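Local coordinates for protein polyphosphate kinase (Porphyromonas gingivalis, PDB 2O8R) that probably catalyses the reversible transfer of the terminal phosphate of ATP onto a growing chain of inorganic polyphosphate, at residues A[541-546]-A[567-572]; A[546-551]-A[618-623]; A[585-590]-A[657-662]; A[599-604]-A[612-617]. The protein carries 3 engineered substitutions. One frame throughout, in Å; residues are numbered along the deposited sequence.

Contact 1. Residues A[541-546]-A[567-572]; sequences LKMNGL and LIVRGI
Leu567 fits between two leucines of the facing segment, and its two methyl branches divide the work. CD2 of Leu567 lies 3.7 Å from CD1 of Leu541, whose side chain runs beside it in the same direction. CD1 of Leu567 meets CD2 of Leu546 at 3.9 Å, and here the side chains cross at about a right angle. Leu541 and Leu546 also touch Leu555 of helix 549-560. The backbones run parallel, tied by Ile568 N to Leu541 O (2.8 Å) and Met543 N to Ile568 O (2.9 Å). A water that accepts from Lys542 NZ and donates to Ile568 O adds a bridge, while Lys542 NZ also forms a salt bridge with Glu596 and a hydrogen bond with Gln649. Past the strands, Asn544 takes over: its carbonyl O accepts from Gly571 N at 2.9 Å, and its side chain lies alongside that of Arg570, with amide and guanidinium planes 80° apart. A nearly straight bond from Leu546 N to Ile572 O (2.8 Å, 166°) closes the far end. Both loops follow the C-terminal ends of strands in a beta-alpha-beta unit (538-543, 549-560, 564-569), where Arg570 is predicted to bind ATP.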
loop_
_atom_site.group_PDB
_atom_site.type_symbol
_atom_site.label_atom_id
_atom_site.label_comp_id
_atom_site.label_asym_id
_atom_site.label_seq_id
_atom_site.Cartn_x
_atom_site.Cartn_y
_atom_site.Cartn_z
ATOM N N LEU A 541 33.794 5.099 -18.972
ATOM C CA LEU A 541 32.781 4.074 -18.744
ATOM C C LEU A 541 32.138 4.200 -17.357
ATOM O O LEU A 541 32.827 4.143 -16.339
ATOM C CB LEU A 541 33.422 2.705 -18.866
ATOM C CG LEU A 541 34.079 2.225 -20.148
ATOM C CD1 LEU A 541 34.720 0.896 -19.824
ATOM C CD2 LEU A 541 33.053 2.072 -21.261
ATOM N N LYS A 542 30.816 4.369 -17.316
ATOM C CA LYS A 542 30.103 4.498 -16.046
ATOM C C LYS A 542 29.020 3.447 -15.907
ATOM O O LYS A 542 28.164 3.325 -16.774
ATOM C CB LYS A 542 29.470 5.867 -15.924
ATOM C CG LYS A 542 28.582 6.030 -14.703
ATOM C CD LYS A 542 27.925 7.407 -14.681
ATOM C CE LYS A 542 27.036 7.541 -13.499
ATOM N NZ LYS A 542 27.906 7.782 -12.349
HETATM N N MSE A 543 29.065 2.695 -14.813
HETATM C CA MSE A 543 28.027 1.721 -14.529
HETATM C C MSE A 543 27.888 1.384 -13.041
HETATM O O MSE A 543 28.689 1.808 -12.210
HETATM C CB MSE A 543 28.281 0.466 -15.318
HETATM C CG MSE A 543 29.549 -0.247 -14.936
HETATM SE SE MSE A 543 30.171 -1.304 -16.444
HETATM C CE MSE A 543 28.669 -1.005 -17.688
ATOM N N ASN A 544 26.843 0.635 -12.716
ATOM C CA ASN A 544 26.575 0.269 -11.344
ATOM C C ASN A 544 27.505 -0.856 -10.952
ATOM O O ASN A 544 27.959 -0.924 -9.814
ATOM C CB ASN A 544 25.110 -0.143 -11.148
ATOM C CG ASN A 544 24.138 1.017 -11.315
ATOM O OD1 ASN A 544 23.458 1.127 -12.333
ATOM N ND2 ASN A 544 24.064 1.881 -10.313
ATOM N N GLY A 545 27.816 -1.723 -11.908
ATOM C CA GLY A 545 28.651 -2.880 -11.622
ATOM C C GLY A 545 29.517 -3.359 -12.763
ATOM O O GLY A 545 29.092 -3.364 -13.917
ATOM N N LEU A 546 30.741 -3.761 -12.417
ATOM C CA LEU A 546 31.668 -4.419 -13.325
ATOM C C LEU A 546 32.221 -5.691 -12.673
ATOM O O LEU A 546 32.907 -5.650 -11.646
ATOM C CB LEU A 546 32.803 -3.477 -13.715
ATOM C CG LEU A 546 33.852 -4.094 -14.637
ATOM C CD1 LEU A 546 33.200 -4.608 -15.893
ATOM C CD2 LEU A 546 34.941 -3.083 -14.958
ATOM N N LEU A 567 36.937 4.511 -15.234
ATOM C CA LEU A 567 35.763 3.775 -14.800
ATOM C C LEU A 567 35.095 4.528 -13.678
ATOM O O LEU A 567 35.745 4.886 -12.702
ATOM C CB LEU A 567 36.151 2.399 -14.268
ATOM C CG LEU A 567 36.541 1.339 -15.296
ATOM C CD1 LEU A 567 37.104 0.120 -14.601
ATOM C CD2 LEU A 567 35.343 0.953 -16.135
ATOM N N ILE A 568 33.797 4.771 -13.818
ATOM C CA ILE A 568 32.985 5.300 -12.728
ATOM C C ILE A 568 31.965 4.217 -12.340
ATOM O O ILE A 568 30.917 4.054 -12.981
ATOM C CB ILE A 568 32.318 6.632 -13.124
ATOM C CG1 ILE A 568 33.374 7.645 -13.579
ATOM C CG2 ILE A 568 31.531 7.206 -11.972
ATOM C CD1 ILE A 568 32.802 8.975 -14.052
ATOM N N VAL A 569 32.314 3.444 -11.315
ATOM C CA VAL A 569 31.510 2.301 -10.861
ATOM C C VAL A 569 31.158 2.407 -9.385
ATOM O O VAL A 569 32.053 2.398 -8.544
ATOM C CB VAL A 569 32.258 0.986 -11.057
ATOM C CG1 VAL A 569 31.440 -0.178 -10.504
ATOM C CG2 VAL A 569 32.536 0.777 -12.517
ATOM N N ARG A 570 29.869 2.502 -9.056
ATOM C CA ARG A 570 29.513 2.720 -7.654
ATOM C C ARG A 570 29.460 1.440 -6.837
ATOM O O ARG A 570 29.864 1.426 -5.676
ATOM C CB ARG A 570 28.245 3.569 -7.477
ATOM C CG ARG A 570 27.016 3.006 -8.087
ATOM C CD ARG A 570 25.754 3.507 -7.415
ATOM N NE ARG A 570 24.737 2.470 -7.582
ATOM C CZ ARG A 570 24.157 1.810 -6.588
ATOM N NH1 ARG A 570 24.428 2.120 -5.327
ATOM N NH2 ARG A 570 23.278 0.861 -6.858
ATOM N N GLY A 571 28.991 0.360 -7.444
ATOM C CA GLY A 571 28.824 -0.892 -6.705
ATOM C C GLY A 571 29.993 -1.838 -6.839
ATOM O O GLY A 571 31.138 -1.486 -6.551
ATOM N N ILE A 572 29.692 -3.046 -7.289
ATOM C CA ILE A 572 30.689 -4.084 -7.409
ATOM C C ILE A 572 31.658 -3.790 -8.539
ATOM O O ILE A 572 31.248 -3.549 -9.661
ATOM C CB ILE A 572 30.042 -5.457 -7.627
ATOM C CG1 ILE A 572 29.382 -5.951 -6.343
ATOM C CG2 ILE A 572 31.066 -6.478 -8.042
ATOM C CD1 ILE A 572 28.628 -7.253 -6.567
HETATM O O HOH W 1 28.676 5.157 -11.713
#

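Contact 2. Residues A[546-551]-A[618-623]; sequences LQDKNV and WMKRNL
Asp548 packs its side chain against Met619, Lys620 and Leu623. CB rests 3.5 Å from Met619 O. CG, anti to the backbone N (chi1 -177°), packs against the Leu623 methyl CD1 at 3.7 Å. From the carboxylate, OD1 comes within 3.8 Å of Lys620 CA, and OD2, also close to the Leu623 methyl, accepts from Val551 N (2.9 Å, 168°) on the anti side, 17° out of the carboxylate plane. Asp548 is thus the N-cap of helix 549-560, the helix of the beta-alpha-beta unit, and the side chain that closes the helix start is itself packed against the polypeptide that follows strand 610-614. The backbones are joined by a shared acceptor: Trp618 O takes Gln547 N at 3.0 Å and Asp548 N at 3.1 Å, the two donors arriving from opposite faces of the carbonyl plane. Gln547 adds a bond from its side chain, OE1 receiving Lys620 N at 3.1 Å nearly along the C=O axis of the amide. On the apolar side Val551 splits its methyls, CG2 going to Leu623 CD1 and CG1 to the benzo part of the Trp618 indole, 3.5 Å from CE3. Ile520 of helix 516-532 touches both Trp618 and Leu623.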
loop_
_atom_site.group_PDB
_atom_site.type_symbol
_atom_site.label_atom_id
_atom_site.label_comp_id
_atom_site.label_asym_id
_atom_site.label_seq_id
_atom_site.Cartn_x
_atom_site.Cartn_y
_atom_site.Cartn_z
ATOM N N LEU A 546 30.741 -3.761 -12.417
ATOM C CA LEU A 546 31.668 -4.419 -13.325
ATOM C C LEU A 546 32.221 -5.691 -12.673
ATOM O O LEU A 546 32.907 -5.650 -11.646
ATOM C CB LEU A 546 32.803 -3.477 -13.715
ATOM C CG LEU A 546 33.852 -4.094 -14.637
ATOM C CD1 LEU A 546 33.200 -4.608 -15.893
ATOM C CD2 LEU A 546 34.941 -3.083 -14.958
ATOM N N GLN A 547 31.924 -6.827 -13.282
ATOM C CA GLN A 547 32.208 -8.093 -12.648
ATOM C C GLN A 547 32.553 -9.168 -13.683
ATOM O O GLN A 547 33.186 -10.171 -13.349
ATOM C CB GLN A 547 30.993 -8.484 -11.791
ATOM C CG GLN A 547 31.126 -9.731 -10.942
ATOM C CD GLN A 547 30.644 -10.976 -11.649
ATOM O OE1 GLN A 547 30.090 -10.908 -12.748
ATOM N NE2 GLN A 547 30.853 -12.126 -11.020
ATOM N N ASP A 548 32.150 -8.963 -14.937
ATOM C CA ASP A 548 32.372 -9.973 -15.967
ATOM C C ASP A 548 33.837 -10.188 -16.302
ATOM O O ASP A 548 34.477 -9.306 -16.871
ATOM C CB ASP A 548 31.622 -9.645 -17.250
ATOM C CG ASP A 548 31.800 -10.726 -18.304
ATOM O OD1 ASP A 548 31.154 -11.791 -18.180
ATOM O OD2 ASP A 548 32.595 -10.528 -19.244
ATOM N N LYS A 549 34.343 -11.383 -15.988
ATOM C CA LYS A 549 35.754 -11.736 -16.209
ATOM C C LYS A 549 36.255 -11.444 -17.617
ATOM O O LYS A 549 37.388 -10.999 -17.786
ATOM C CB LYS A 549 36.019 -13.208 -15.889
ATOM C CG LYS A 549 36.250 -13.523 -14.427
ATOM C CD LYS A 549 36.606 -14.996 -14.275
ATOM C CE LYS A 549 36.403 -15.512 -12.858
ATOM N NZ LYS A 549 34.966 -15.737 -12.508
ATOM N N ASN A 550 35.422 -11.688 -18.623
ATOM C CA ASN A 550 35.868 -11.498 -19.994
ATOM C C ASN A 550 36.090 -10.049 -20.352
ATOM O O ASN A 550 37.176 -9.686 -20.796
ATOM C CB ASN A 550 34.948 -12.184 -20.989
ATOM C CG ASN A 550 35.208 -13.673 -21.072
ATOM O OD1 ASN A 550 35.624 -14.304 -20.093
ATOM N ND2 ASN A 550 34.974 -14.247 -22.247
ATOM N N VAL A 551 35.083 -9.217 -20.123
ATOM C CA VAL A 551 35.208 -7.802 -20.447
ATOM C C VAL A 551 36.310 -7.165 -19.606
ATOM O O VAL A 551 37.039 -6.305 -20.090
ATOM C CB VAL A 551 33.889 -7.027 -20.256
ATOM C CG1 VAL A 551 33.958 -5.738 -21.004
ATOM C CG2 VAL A 551 32.748 -7.809 -20.789
ATOM N N TRP A 618 27.984 -4.431 -16.672
ATOM C CA TRP A 618 28.716 -5.559 -17.229
ATOM C C TRP A 618 28.959 -6.617 -16.159
ATOM O O TRP A 618 30.075 -6.777 -15.644
ATOM C CB TRP A 618 30.026 -5.105 -17.856
ATOM C CG TRP A 618 29.869 -4.185 -19.015
ATOM C CD1 TRP A 618 28.735 -3.955 -19.741
ATOM C CD2 TRP A 618 30.901 -3.391 -19.619
ATOM N NE1 TRP A 618 28.993 -3.048 -20.741
ATOM C CE2 TRP A 618 30.315 -2.689 -20.688
ATOM C CE3 TRP A 618 32.258 -3.200 -19.351
ATOM C CZ2 TRP A 618 31.043 -1.819 -21.494
ATOM C CZ3 TRP A 618 32.980 -2.333 -20.153
ATOM C CH2 TRP A 618 32.370 -1.652 -21.208
HETATM N N MSE A 619 27.894 -7.321 -15.811
HETATM C CA MSE A 619 28.000 -8.475 -14.938
HETATM C C MSE A 619 28.110 -9.704 -15.826
HETATM O O MSE A 619 28.091 -9.581 -17.049
HETATM C CB MSE A 619 26.754 -8.589 -14.079
HETATM C CG MSE A 619 26.273 -7.288 -13.486
HETATM SE SE MSE A 619 27.427 -6.527 -12.114
HETATM C CE MSE A 619 26.059 -5.550 -11.099
ATOM N N LYS A 620 28.219 -10.886 -15.223
ATOM C CA LYS A 620 28.116 -12.138 -15.977
ATOM C C LYS A 620 26.681 -12.308 -16.480
ATOM O O LYS A 620 26.457 -12.415 -17.683
ATOM C CB LYS A 620 28.500 -13.320 -15.095
ATOM C CG LYS A 620 28.464 -14.679 -15.780
ATOM C CD LYS A 620 29.870 -15.209 -16.033
ATOM C CE LYS A 620 30.076 -16.579 -15.375
ATOM N NZ LYS A 620 28.938 -17.517 -15.620
ATOM N N ARG A 621 25.718 -12.292 -15.554
ATOM C CA ARG A 621 24.287 -12.430 -15.885
ATOM C C ARG A 621 23.714 -11.363 -16.840
ATOM O O ARG A 621 22.769 -11.639 -17.576
ATOM C CB ARG A 621 23.423 -12.546 -14.612
ATOM C CG ARG A 621 23.132 -14.009 -14.190
ATOM C CD ARG A 621 22.068 -14.132 -13.089
ATOM N NE ARG A 621 20.682 -14.120 -13.582
ATOM C CZ ARG A 621 19.881 -15.187 -13.634
ATOM N NH1 ARG A 621 20.314 -16.375 -13.232
ATOM N NH2 ARG A 621 18.641 -15.073 -14.089
ATOM N N ASN A 622 24.292 -10.164 -16.843
ATOM C CA ASN A 622 23.805 -9.079 -17.697
ATOM C C ASN A 622 24.069 -9.266 -19.194
ATOM O O ASN A 622 23.165 -9.085 -20.005
ATOM C CB ASN A 622 24.383 -7.747 -17.236
ATOM C CG ASN A 622 23.788 -7.272 -15.933
ATOM O OD1 ASN A 622 23.178 -8.042 -15.194
ATOM N ND2 ASN A 622 23.968 -5.994 -15.635
ATOM N N LEU A 623 25.297 -9.634 -19.554
ATOM C CA LEU A 623 25.684 -9.747 -20.963
ATOM C C LEU A 623 25.268 -11.065 -21.622
ATOM O O LEU A 623 25.435 -11.222 -22.832
ATOM C CB LEU A 623 27.198 -9.558 -21.126
ATOM C CG LEU A 623 27.888 -8.327 -20.520
ATOM C CD1 LEU A 623 29.285 -8.666 -20.035
ATOM C CD2 LEU A 623 27.935 -7.169 -21.490
#

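Contact 3. Residues A[585-590]-A[657-662]; sequences IRVTRL and CRIDSS
The guanidinium of Arg589 carries the Ile659 methyl over one face, with Ile659 CD1 3.5 Å from Arg589 NH1 and 3.9 Å from CZ. All three of its nitrogens have hydrogen-bond partners beyond the two segments: NE gives to Arg570 O, NH2 to Gly571 O, and NH1 to Asn665 OD1 and Ser19 OG. These bonds fix the rotation of the group beneath the methyl. The chain leaves the strand with CG anti to the backbone N (chi1 165°) and bends at chi3 (-74°), which places NE. Ile659 serves a second neighbour, its CG1 packing on Val587 CG1 at 3.7 Å. Strands 585-589 and 657-659 are antiparallel neighbours in the large mixed sheet of the second C-terminal domain, where 657-659 comes next after the parallel run that ends with 585-589. The N-to-C directions of the short strand segments make 133°, well off exactly antiparallel, and the pairing is short. Arg589 and Cys657 form a hydrogen-bonded pair, through Arg589 N to Cys657 O (2.8 Å) and Cys657 N to Arg589 O (2.9 Å). Farther along, Ile659 N reaches Val587 O at 3.2 Å.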
loop_
_atom_site.group_PDB
_atom_site.type_symbol
_atom_site.label_atom_id
_atom_site.label_comp_id
_atom_site.label_asym_id
_atom_site.label_seq_id
_atom_site.Cartn_x
_atom_site.Cartn_y
_atom_site.Cartn_z
ATOM N N ILE A 585 44.430 2.464 -16.004
ATOM C CA ILE A 585 43.042 2.556 -15.567
ATOM C C ILE A 585 42.897 3.342 -14.265
ATOM O O ILE A 585 43.649 3.121 -13.316
ATOM C CB ILE A 585 42.401 1.157 -15.422
ATOM C CG1 ILE A 585 42.754 0.292 -16.638
ATOM C CG2 ILE A 585 40.874 1.277 -15.265
ATOM C CD1 ILE A 585 42.087 -1.059 -16.688
ATOM N N ARG A 586 41.941 4.272 -14.240
ATOM C CA ARG A 586 41.524 4.948 -12.999
ATOM C C ARG A 586 40.099 4.542 -12.643
ATOM O O ARG A 586 39.204 4.581 -13.482
ATOM C CB ARG A 586 41.601 6.472 -13.127
ATOM C CG ARG A 586 43.005 7.026 -13.111
ATOM C CD ARG A 586 43.066 8.498 -12.737
ATOM N NE ARG A 586 42.033 9.338 -13.358
ATOM C CZ ARG A 586 41.997 9.726 -14.637
ATOM N NH1 ARG A 586 42.917 9.329 -15.520
ATOM N NH2 ARG A 586 41.005 10.513 -15.039
ATOM N N VAL A 587 39.897 4.155 -11.391
ATOM C CA VAL A 587 38.598 3.692 -10.934
ATOM C C VAL A 587 37.997 4.652 -9.914
ATOM O O VAL A 587 38.532 4.856 -8.813
ATOM C CB VAL A 587 38.693 2.290 -10.328
ATOM C CG1 VAL A 587 37.358 1.875 -9.735
ATOM C CG2 VAL A 587 39.139 1.300 -11.385
ATOM N N THR A 588 36.871 5.235 -10.294
ATOM C CA THR A 588 36.172 6.159 -9.428
ATOM C C THR A 588 34.836 5.582 -8.993
ATOM O O THR A 588 34.025 5.166 -9.819
ATOM C CB THR A 588 35.968 7.503 -10.123
ATOM O OG1 THR A 588 37.252 8.030 -10.484
ATOM C CG2 THR A 588 35.241 8.488 -9.213
ATOM N N ARG A 589 34.634 5.528 -7.686
ATOM C CA ARG A 589 33.326 5.266 -7.137
ATOM C C ARG A 589 32.723 6.575 -6.639
ATOM O O ARG A 589 33.273 7.231 -5.751
ATOM C CB ARG A 589 33.426 4.280 -5.998
ATOM C CG ARG A 589 32.204 4.204 -5.134
ATOM C CD ARG A 589 32.467 3.237 -4.009
ATOM N NE ARG A 589 32.442 1.879 -4.520
ATOM C CZ ARG A 589 33.128 0.868 -4.008
ATOM N NH1 ARG A 589 33.912 1.057 -2.959
ATOM N NH2 ARG A 589 33.028 -0.334 -4.557
ATOM N N LEU A 590 31.599 6.954 -7.238
ATOM C CA LEU A 590 30.855 8.116 -6.796
ATOM C C LEU A 590 29.596 7.677 -6.065
ATOM O O LEU A 590 28.719 7.048 -6.657
ATOM C CB LEU A 590 30.492 9.009 -7.985
ATOM C CG LEU A 590 29.717 10.269 -7.595
ATOM C CD1 LEU A 590 30.531 11.126 -6.632
ATOM C CD2 LEU A 590 29.295 11.060 -8.838
ATOM N N CYS A 657 35.304 8.937 -4.627
ATOM C CA CYS A 657 36.398 8.175 -4.035
ATOM C C CYS A 657 37.100 7.318 -5.083
ATOM O O CYS A 657 36.455 6.737 -5.957
ATOM C CB CYS A 657 35.882 7.293 -2.897
ATOM S SG CYS A 657 35.500 8.188 -1.373
ATOM N N ARG A 658 38.424 7.244 -4.992
ATOM C CA ARG A 658 39.192 6.388 -5.862
ATOM C C ARG A 658 39.387 5.111 -5.084
ATOM O O ARG A 658 39.431 5.125 -3.854
ATOM C CB ARG A 658 40.517 7.029 -6.292
ATOM C CG ARG A 658 41.561 7.088 -5.217
ATOM C CD ARG A 658 42.861 7.707 -5.711
ATOM N NE ARG A 658 43.682 8.110 -4.567
ATOM C CZ ARG A 658 44.555 7.311 -3.956
ATOM N NH1 ARG A 658 44.758 6.066 -4.396
ATOM N NH2 ARG A 658 45.240 7.763 -2.912
ATOM N N ILE A 659 39.424 4.010 -5.817
ATOM C CA ILE A 659 39.608 2.689 -5.251
ATOM C C ILE A 659 41.073 2.295 -5.389
ATOM O O ILE A 659 41.718 2.567 -6.414
ATOM C CB ILE A 659 38.733 1.653 -6.003
ATOM C CG1 ILE A 659 37.267 2.095 -6.028
ATOM C CG2 ILE A 659 38.869 0.270 -5.391
ATOM C CD1 ILE A 659 36.663 2.307 -4.665
ATOM N N ASP A 660 41.612 1.660 -4.361
ATOM C CA ASP A 660 42.938 1.090 -4.505
ATOM C C ASP A 660 42.885 -0.434 -4.593
ATOM O O ASP A 660 41.803 -1.034 -4.571
ATOM C CB ASP A 660 43.865 1.569 -3.391
ATOM C CG ASP A 660 43.368 1.199 -2.009
ATOM O OD1 ASP A 660 42.944 0.043 -1.778
ATOM O OD2 ASP A 660 43.430 2.078 -1.134
ATOM N N SER A 661 44.060 -1.046 -4.685
ATOM C CA SER A 661 44.175 -2.492 -4.825
ATOM C C SER A 661 43.809 -3.233 -3.553
ATOM O O SER A 661 43.600 -4.437 -3.588
ATOM C CB SER A 661 45.576 -2.887 -5.293
ATOM O OG SER A 661 46.571 -2.011 -4.780
ATOM N N SER A 662 43.702 -2.524 -2.434
ATOM C CA SER A 662 43.231 -3.151 -1.200
ATOM C C SER A 662 41.740 -2.897 -0.944
ATOM O O SER A 662 41.266 -3.021 0.191
ATOM C CB SER A 662 44.065 -2.684 -0.018
ATOM O OG SER A 662 45.440 -2.879 -0.277
#

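Contact 4. Residues A[599-604]-A[612-617]; sequences RIWCFH and FISSAD. With SO4 (sulfate ion), chain F.
Arg599 and Asp617 make the close-knit end of this hairpin. Arg599 NE donates to Asp617 OD1 at 2.8 Å and Arg599 NH2 to Asp617 OD2 at 3.2 Å, a side-on salt bridge with one nitrogen for each oxygen. The oxygens lie near the guanidinium plane, yet both donors come from above the carboxylate plane, the two planes being 51° apart. Ser615 O sits over one guanidinium face, toward its rim. Along the strands, Trp601 and Phe612 form a hydrogen-bonded antiparallel pair, and the Trp601 ring atom CE3 packs on Phe612 CB at 3.6 Å, with the rings meeting obliquely. Other apolar contacts are looser: Ile600 CG1 and Ile613 CG1, on the opposite face of the sheet, are 4.3 Å apart, and Phe603 CE2 meets Phe612 CD2 at the same distance. At the guanidinium edge, near its plane, O4 of a sulfate, probably a crystallisation ion, accepts from both Arg599 NH1 (2.9 Å) and NH2 (2.8 Å); the ion also bonds to His597 NE2. With Asp617 OD1 held further by Asn544 N, the carboxylate probably orients Arg599 toward the anion, which may mark a phosphate-binding pocket beside His439, the predicted phosphohistidine.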
loop_
_atom_site.group_PDB
_atom_site.type_symbol
_atom_site.label_atom_id
_atom_site.label_comp_id
_atom_site.label_asym_id
_atom_site.label_seq_id
_atom_site.Cartn_x
_atom_site.Cartn_y
_atom_site.Cartn_z
ATOM N N ARG A 599 24.088 4.120 -16.771
ATOM C CA ARG A 599 25.091 3.281 -17.417
ATOM C C ARG A 599 25.412 3.899 -18.767
ATOM O O ARG A 599 24.557 3.949 -19.660
ATOM C CB ARG A 599 24.581 1.854 -17.568
ATOM C CG ARG A 599 24.098 1.247 -16.268
ATOM C CD ARG A 599 22.963 0.301 -16.516
ATOM N NE ARG A 599 22.699 -0.504 -15.338
ATOM C CZ ARG A 599 21.519 -0.608 -14.739
ATOM N NH1 ARG A 599 20.465 0.030 -15.221
ATOM N NH2 ARG A 599 21.393 -1.371 -13.658
ATOM N N ILE A 600 26.637 4.397 -18.906
ATOM C CA ILE A 600 27.026 5.186 -20.077
ATOM C C ILE A 600 28.419 4.799 -20.565
ATOM O O ILE A 600 29.325 4.599 -19.756
ATOM C CB ILE A 600 27.000 6.697 -19.755
ATOM C CG1 ILE A 600 25.558 7.178 -19.558
ATOM C CG2 ILE A 600 27.703 7.496 -20.856
ATOM C CD1 ILE A 600 25.417 8.654 -19.167
ATOM N N TRP A 601 28.591 4.678 -21.879
ATOM C CA TRP A 601 29.900 4.324 -22.441
ATOM C C TRP A 601 30.362 5.365 -23.456
ATOM O O TRP A 601 29.615 5.731 -24.362
ATOM C CB TRP A 601 29.895 2.943 -23.119
ATOM C CG TRP A 601 29.078 1.851 -22.467
ATOM C CD1 TRP A 601 28.862 1.651 -21.123
ATOM C CD2 TRP A 601 28.413 0.771 -23.140
ATOM N NE1 TRP A 601 28.087 0.531 -20.928
ATOM C CE2 TRP A 601 27.793 -0.025 -22.146
ATOM C CE3 TRP A 601 28.272 0.406 -24.484
ATOM C CZ2 TRP A 601 27.039 -1.149 -22.456
ATOM C CZ3 TRP A 601 27.525 -0.730 -24.793
ATOM C CH2 TRP A 601 26.924 -1.491 -23.784
ATOM N N CYS A 602 31.598 5.829 -23.295
ATOM C CA CYS A 602 32.226 6.759 -24.226
ATOM C C CYS A 602 33.519 6.199 -24.759
ATOM O O CYS A 602 34.456 5.942 -24.004
ATOM C CB CYS A 602 32.532 8.079 -23.540
ATOM S SG CYS A 602 31.095 8.771 -22.797
ATOM N N PHE A 603 33.571 6.018 -26.067
ATOM C CA PHE A 603 34.808 5.611 -26.722
ATOM C C PHE A 603 35.361 6.765 -27.553
ATOM O O PHE A 603 34.667 7.296 -28.428
ATOM C CB PHE A 603 34.565 4.386 -27.593
ATOM C CG PHE A 603 34.030 3.190 -26.834
ATOM C CD1 PHE A 603 34.887 2.183 -26.413
ATOM C CD2 PHE A 603 32.668 3.061 -26.564
ATOM C CE1 PHE A 603 34.402 1.075 -25.731
ATOM C CE2 PHE A 603 32.181 1.958 -25.887
ATOM C CZ PHE A 603 33.050 0.963 -25.467
ATOM N N HIS A 604 36.604 7.155 -27.272
ATOM C CA HIS A 604 37.231 8.312 -27.926
ATOM C C HIS A 604 37.305 8.222 -29.449
ATOM O O HIS A 604 37.003 9.206 -30.141
ATOM C CB HIS A 604 38.625 8.560 -27.371
ATOM C CG HIS A 604 39.248 9.824 -27.870
ATOM N ND1 HIS A 604 38.551 11.011 -27.958
ATOM C CD2 HIS A 604 40.505 10.091 -28.298
ATOM C CE1 HIS A 604 39.350 11.954 -28.422
ATOM N NE2 HIS A 604 40.541 11.422 -28.638
ATOM N N PHE A 612 27.365 5.705 -25.732
ATOM C CA PHE A 612 26.223 4.818 -25.562
ATOM C C PHE A 612 25.553 4.983 -24.212
ATOM O O PHE A 612 26.208 5.240 -23.203
ATOM C CB PHE A 612 26.629 3.370 -25.754
ATOM C CG PHE A 612 27.058 3.043 -27.146
ATOM C CD1 PHE A 612 26.144 2.552 -28.068
ATOM C CD2 PHE A 612 28.378 3.219 -27.536
ATOM C CE1 PHE A 612 26.538 2.244 -29.357
ATOM C CE2 PHE A 612 28.778 2.920 -28.816
ATOM C CZ PHE A 612 27.858 2.429 -29.727
ATOM N N ILE A 613 24.234 4.834 -24.226
ATOM C CA ILE A 613 23.397 4.816 -23.037
ATOM C C ILE A 613 22.896 3.382 -22.882
ATOM O O ILE A 613 22.359 2.814 -23.847
ATOM C CB ILE A 613 22.216 5.809 -23.221
ATOM C CG1 ILE A 613 22.623 7.192 -22.738
ATOM C CG2 ILE A 613 20.943 5.379 -22.499
ATOM C CD1 ILE A 613 21.615 8.244 -23.100
ATOM N N SER A 614 23.088 2.779 -21.702
ATOM C CA SER A 614 22.666 1.381 -21.533
ATOM C C SER A 614 21.733 1.036 -20.384
ATOM O O SER A 614 21.638 1.750 -19.388
ATOM C CB SER A 614 23.869 0.443 -21.482
ATOM O OG SER A 614 23.425 -0.900 -21.633
ATOM N N SER A 615 21.050 -0.092 -20.551
ATOM C CA SER A 615 20.259 -0.704 -19.492
ATOM C C SER A 615 21.101 -1.688 -18.693
ATOM O O SER A 615 20.749 -2.045 -17.576
ATOM C CB SER A 615 19.051 -1.433 -20.084
ATOM O OG SER A 615 19.462 -2.600 -20.768
ATOM N N ALA A 616 22.222 -2.115 -19.261
ATOM C CA ALA A 616 23.055 -3.137 -18.633
ATOM C C ALA A 616 24.293 -2.594 -17.932
ATOM O O ALA A 616 24.936 -1.665 -18.420
ATOM C CB ALA A 616 23.474 -4.172 -19.666
ATOM N N ASP A 617 24.606 -3.178 -16.777
ATOM C CA ASP A 617 25.957 -3.163 -16.221
ATOM C C ASP A 617 26.677 -4.335 -16.857
ATOM O O ASP A 617 26.050 -5.162 -17.499
ATOM C CB ASP A 617 25.931 -3.397 -14.721
ATOM C CG ASP A 617 24.984 -2.486 -14.008
ATOM O OD1 ASP A 617 25.092 -1.262 -14.199
ATOM O OD2 ASP A 617 24.136 -2.993 -13.252
HETATM S S SO4 F . 18.104 -2.021 -12.256
HETATM O O1 SO4 F . 18.071 -0.950 -11.262
HETATM O O2 SO4 F . 18.907 -3.136 -11.731
HETATM O O3 SO4 F . 16.741 -2.476 -12.523
HETATM O O4 SO4 F . 18.628 -1.502 -13.516
#

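All four contacts belong to the phospholipase D-like second C-terminal domain, and contacts 1, 3 and 4 lie in one mixed sheet. Strand 538-543 of contact 1 neighbours 600-603 of contact 4, and 564-569 neighbours 585-589 of contact 3, so contact 1 sits between the other two. Its centre is 10 to 11 Å from each of the others, while contacts 3 and 4 are about 19 Å apart, centre to centre. Contact 2 shares Leu546 with contact 1. Along the chain, contact 1 closes before contacts 3 and 4 open, contact 2 alternates with contacts 1 and 3, and contact 4 is nested within contacts 2 and 3. Distant sequence pieces thereby converge around the predicted ATP-binding residues Arg570 and His597.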